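Hypothetical protein VPA1032 (Vibrio parahaemolyticus, PDB 1ZBP) is of unknown function but belongs to the ImpE family, joining an N-terminal run of helices to a largely antiparallel beta domain. Local coordinates at residues T90-V93 against E99-K102; L122-E127 against D231-L236. All coordinates share one frame; numbering follows the deposited sequence.

Contact 1 (T90-V93 against E99-K102); sequences TAKV and ELTK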
loop_
_atom_site.group_PDB
_atom_site.type_symbol
_atom_site.label_atom_id
_atom_site.label_comp_id
_atom_site.label_asym_id
_atom_site.label_seq_id
_atom_site.Cartn_x
_atom_site.Cartn_y
_atom_site.Cartn_z
ATOM N N THR A 90 12.528 -1.258 5.207
ATOM C CA THR A 90 12.024 -1.715 3.920
ATOM C C THR A 90 13.102 -2.368 3.049
ATOM O O THR A 90 14.280 -2.011 3.115
ATOM C CB THR A 90 11.422 -0.529 3.146
ATOM O OG1 THR A 90 10.684 -1.008 2.019
ATOM C CG2 THR A 90 12.527 0.381 2.640
ATOM N N ALA A 91 12.690 -3.320 2.222
ATOM C CA ALA A 91 13.614 -4.000 1.328
ATOM C C ALA A 91 13.323 -3.541 -0.094
ATOM O O ALA A 91 12.545 -4.169 -0.810
ATOM C CB ALA A 91 13.438 -5.511 1.436
ATOM N N LYS A 92 13.938 -2.441 -0.506
ATOM C CA LYS A 92 13.711 -1.943 -1.850
ATOM C C LYS A 92 14.655 -2.506 -2.896
ATOM O O LYS A 92 15.873 -2.408 -2.776
ATOM C CB LYS A 92 13.786 -0.427 -1.869
ATOM C CG LYS A 92 14.990 0.119 -1.183
ATOM C CD LYS A 92 14.917 1.606 -1.218
ATOM C CE LYS A 92 14.909 2.098 -2.654
ATOM N NZ LYS A 92 14.848 3.590 -2.710
ATOM N N VAL A 93 14.056 -3.080 -3.935
ATOM C CA VAL A 93 14.772 -3.691 -5.044
ATOM C C VAL A 93 14.987 -2.643 -6.117
ATOM O O VAL A 93 14.761 -2.906 -7.302
ATOM C CB VAL A 93 13.950 -4.845 -5.663
ATOM C CG1 VAL A 93 14.824 -5.673 -6.594
ATOM C CG2 VAL A 93 13.364 -5.703 -4.560
ATOM N N GLU A 99 22.710 4.263 -3.500
ATOM C CA GLU A 99 22.802 5.652 -3.073
ATOM C C GLU A 99 21.383 6.217 -3.058
ATOM O O GLU A 99 21.033 7.059 -2.227
ATOM C CB GLU A 99 23.683 6.441 -4.050
ATOM C CG GLU A 99 24.250 7.756 -3.503
ATOM C CD GLU A 99 25.345 7.552 -2.461
ATOM O OE1 GLU A 99 26.303 6.792 -2.742
ATOM O OE2 GLU A 99 25.253 8.158 -1.367
ATOM N N LEU A 100 20.564 5.733 -3.984
ATOM C CA LEU A 100 19.174 6.163 -4.085
ATOM C C LEU A 100 18.399 5.698 -2.850
ATOM O O LEU A 100 17.511 6.396 -2.361
ATOM C CB LEU A 100 18.547 5.581 -5.355
ATOM C CG LEU A 100 17.111 5.990 -5.696
ATOM C CD1 LEU A 100 16.955 7.505 -5.629
ATOM C CD2 LEU A 100 16.774 5.479 -7.083
ATOM N N THR A 101 18.743 4.515 -2.353
ATOM C CA THR A 101 18.095 3.972 -1.174
ATOM C C THR A 101 18.306 4.937 -0.012
ATOM O O THR A 101 17.413 5.137 0.820
ATOM C CB THR A 101 18.668 2.592 -0.819
ATOM O OG1 THR A 101 18.433 1.696 -1.909
ATOM C CG2 THR A 101 18.012 2.040 0.436
ATOM N N LYS A 102 19.490 5.541 0.038
ATOM C CA LYS A 102 19.795 6.506 1.087
ATOM C C LYS A 102 18.885 7.718 0.906
ATOM O O LYS A 102 18.273 8.193 1.861
ATOM C CB LYS A 102 21.269 6.938 1.019
ATOM C CG LYS A 102 22.131 6.403 2.171
ATOM C CD LYS A 102 23.527 7.048 2.198
ATOM C CE LYS A 102 23.465 8.575 2.390
ATOM N NZ LYS A 102 22.927 9.000 3.726
#
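Lys92 lies alongside Thr101 where a short, weakly bonded edge strand, about residues 91-92, faces the first turns of helix 98-113. This strand-to-helix connection is local: five residues, the last of which begins the helix, separate the two segments, and the strand borders a small mixed sheet, pairing in parallel with strand 165-169.

The apolar part of the contact rests on the methylene chain of the lysine. The two side chains run antiparallel to one another, flank against flank, and Lys92 CD comes 3.5 Å from Thr101 CG2. The hydroxyl belongs to the same surface: Thr101 OG1 lies 3.6 Å from Lys92 CE, a van der Waals approach to a methylene. Both threonine branches can touch the lysine because CG2 stands opposite the backbone N and OG1 beside it (chi1 -61°). Leu94, in the intervening loop, packs against both Leu100 and Thr101.

No hydrogen bond joins the segments; the Lys92 ammonium has instead a weak hydrogen bond to Tyr155 OH, on the far edge strand of the same small sheet. A bend at chi3 (-61°) turns the lysine end over the helix backbone, placing NZ 3.6 Å from Thr101 CA and 3.9 Å from Leu100 O.

Contact 2 (L122-E127 against D231-L236); sequences LALQIE and DKEVYL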
loop_
_atom_site.group_PDB
_atom_site.type_symbol
_atom_site.label_atom_id
_atom_site.label_comp_id
_atom_site.label_asym_id
_atom_site.label_seq_id
_atom_site.Cartn_x
_atom_site.Cartn_y
_atom_site.Cartn_z
ATOM N N LEU A 122 15.718 16.509 -2.145
ATOM C CA LEU A 122 15.736 15.058 -2.307
ATOM C C LEU A 122 14.688 14.598 -3.309
ATOM O O LEU A 122 14.937 13.709 -4.115
ATOM C CB LEU A 122 15.503 14.377 -0.961
ATOM C CG LEU A 122 16.710 14.417 -0.033
ATOM C CD1 LEU A 122 16.312 13.952 1.360
ATOM C CD2 LEU A 122 17.801 13.535 -0.610
ATOM N N ALA A 123 13.519 15.222 -3.262
ATOM C CA ALA A 123 12.448 14.867 -4.174
ATOM C C ALA A 123 12.906 15.060 -5.619
ATOM O O ALA A 123 12.763 14.158 -6.446
ATOM C CB ALA A 123 11.216 15.711 -3.887
ATOM N N LEU A 124 13.471 16.228 -5.916
ATOM C CA LEU A 124 13.945 16.536 -7.266
ATOM C C LEU A 124 15.058 15.599 -7.728
ATOM O O LEU A 124 15.088 15.195 -8.893
ATOM C CB LEU A 124 14.422 17.993 -7.340
ATOM C CG LEU A 124 13.331 19.063 -7.167
ATOM C CD1 LEU A 124 13.968 20.409 -6.841
ATOM C CD2 LEU A 124 12.487 19.154 -8.433
ATOM N N GLN A 125 15.969 15.253 -6.818
ATOM C CA GLN A 125 17.085 14.354 -7.140
ATOM C C GLN A 125 16.574 12.947 -7.494
ATOM O O GLN A 125 17.013 12.342 -8.475
ATOM C CB GLN A 125 18.068 14.272 -5.955
ATOM C CG GLN A 125 18.734 15.603 -5.588
ATOM C CD GLN A 125 19.739 15.492 -4.437
ATOM O OE1 GLN A 125 19.392 15.092 -3.320
ATOM N NE2 GLN A 125 20.987 15.864 -4.708
ATOM N N ILE A 126 15.643 12.440 -6.688
ATOM C CA ILE A 126 15.053 11.122 -6.904
ATOM C C ILE A 126 14.333 11.099 -8.259
ATOM O O ILE A 126 14.512 10.169 -9.047
ATOM C CB ILE A 126 14.077 10.784 -5.745
ATOM C CG1 ILE A 126 14.873 10.697 -4.438
ATOM C CG2 ILE A 126 13.350 9.476 -6.011
ATOM C CD1 ILE A 126 14.027 10.704 -3.191
ATOM N N GLU A 127 13.538 12.133 -8.531
ATOM C CA GLU A 127 12.811 12.240 -9.796
ATOM C C GLU A 127 13.749 12.365 -10.990
ATOM O O GLU A 127 13.423 11.939 -12.097
ATOM C CB GLU A 127 11.888 13.455 -9.782
ATOM C CG GLU A 127 11.427 13.882 -11.174
ATOM C CD GLU A 127 10.627 12.811 -11.890
ATOM O OE1 GLU A 127 10.302 13.015 -13.083
ATOM O OE2 GLU A 127 10.309 11.772 -11.262
ATOM N N ASP A 231 5.982 25.114 1.121
ATOM C CA ASP A 231 5.793 25.990 -0.022
ATOM C C ASP A 231 6.492 25.402 -1.239
ATOM O O ASP A 231 6.575 26.043 -2.291
ATOM C CB ASP A 231 6.345 27.392 0.276
ATOM C CG ASP A 231 7.640 27.359 1.079
ATOM O OD1 ASP A 231 8.458 26.439 0.865
ATOM O OD2 ASP A 231 7.847 28.265 1.913
ATOM N N LYS A 232 6.993 24.177 -1.093
ATOM C CA LYS A 232 7.678 23.506 -2.191
ATOM C C LYS A 232 6.683 22.831 -3.119
ATOM O O LYS A 232 5.469 22.973 -2.956
ATOM C CB LYS A 232 8.658 22.453 -1.661
ATOM C CG LYS A 232 9.794 22.999 -0.827
ATOM C CD LYS A 232 9.335 23.387 0.561
ATOM C CE LYS A 232 10.483 24.002 1.339
ATOM N NZ LYS A 232 11.015 25.215 0.640
ATOM N N GLU A 233 7.208 22.100 -4.098
ATOM C CA GLU A 233 6.373 21.365 -5.043
ATOM C C GLU A 233 6.266 19.890 -4.638
ATOM O O GLU A 233 6.117 19.012 -5.480
ATOM C CB GLU A 233 6.929 21.494 -6.473
ATOM C CG GLU A 233 8.437 21.245 -6.632
ATOM C CD GLU A 233 8.863 19.805 -6.360
ATOM O OE1 GLU A 233 8.378 18.890 -7.063
ATOM O OE2 GLU A 233 9.699 19.594 -5.455
ATOM N N VAL A 234 6.342 19.629 -3.338
ATOM C CA VAL A 234 6.242 18.271 -2.810
ATOM C C VAL A 234 4.820 18.042 -2.288
ATOM O O VAL A 234 4.403 18.650 -1.297
ATOM C CB VAL A 234 7.241 18.052 -1.649
ATOM C CG1 VAL A 234 7.174 16.620 -1.160
ATOM C CG2 VAL A 234 8.646 18.395 -2.109
ATOM N N TYR A 235 4.077 17.169 -2.963
ATOM C CA TYR A 235 2.702 16.856 -2.575
ATOM C C TYR A 235 2.556 15.389 -2.158
ATOM O O TYR A 235 2.868 14.482 -2.928
ATOM C CB TYR A 235 1.763 17.155 -3.747
ATOM C CG TYR A 235 1.781 18.598 -4.186
ATOM C CD1 TYR A 235 0.982 19.552 -3.552
ATOM C CD2 TYR A 235 2.632 19.027 -5.209
ATOM C CE1 TYR A 235 1.036 20.900 -3.925
ATOM C CE2 TYR A 235 2.689 20.369 -5.588
ATOM C CZ TYR A 235 1.895 21.298 -4.947
ATOM O OH TYR A 235 1.956 22.625 -5.317
ATOM N N LEU A 236 2.097 15.155 -0.932
ATOM C CA LEU A 236 1.905 13.791 -0.452
ATOM C C LEU A 236 0.461 13.415 -0.720
ATOM O O LEU A 236 -0.331 14.263 -1.078
ATOM C CB LEU A 236 2.199 13.685 1.040
ATOM C CG LEU A 236 3.631 13.980 1.464
ATOM C CD1 LEU A 236 3.784 13.611 2.937
ATOM C CD2 LEU A 236 4.620 13.191 0.615
#
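Ala123 faces Val234 where helix 116-129 packs against the turn of a two-stranded antiparallel hairpin, strands 224-228 and 235-239. The closeness of helix and turn is consistent with the small side chain on the helix: the backbones are nearest at this pair, with 7.2 Å between Ala123 CA and Val234 CA.

The apolar contact is a single methyl-to-methyl approach, Ala123 CB to Val234 CG2 at 4.1 Å. Val234 presents this branch while its CG1 stands opposite the backbone N (chi1 -177°). Both residues are buried, and each has a further neighbour: Phe107 of helix 98-113 touches Ala123, and Ile229 touches Val234. The small patch thus sits at the meeting of two consecutive helices and the hairpin turn.

The ionic pairing lies further along the turn and does not reach residues 122-127. Lys232 NZ forms a salt bridge with Asp231 OD1 at 2.8 Å, with the nitrogen approaching almost in line with the C-O bond; the same ammonium has a long, weak ion pair with Glu117 on the helix. Lys232 also rests on Tyr116 and Ser120, extending the turn's contact toward the helix start.

A carboxylate meets aliphatic carbon at the outer margin. The Glu233 chain folds back at chi2 (67°), carrying its carboxylate toward the helix, where it crosses the Leu124 side chain at a slant. Its OE2 is covered here and has no hydrogen-bonding partner in the model; it lies 4.1 Å from both Leu124 CG and Leu124 CD2, and 4.5 Å from Ala123 CB.

After the N-terminal helices, the chain enters strand 91-92, and contact 1 closes a short loop as helix 98-113 begins. That helix leads directly into helix 116-129, where contact 2 opens. Its closure waits for more than a hundred residues, most of the beta domain's strands among them, until the chain reaches the hairpin turn before strand 235-239. The two contacts therefore stand in series, neither nested nor crossed. Their centres are about 17 Å apart, yet they meet through the helix pair: Leu100 CD1 lies 4.0 Å from Ile126 CG1. Together they connect a small mixed sheet and a hairpin distant in sequence through two successive helices.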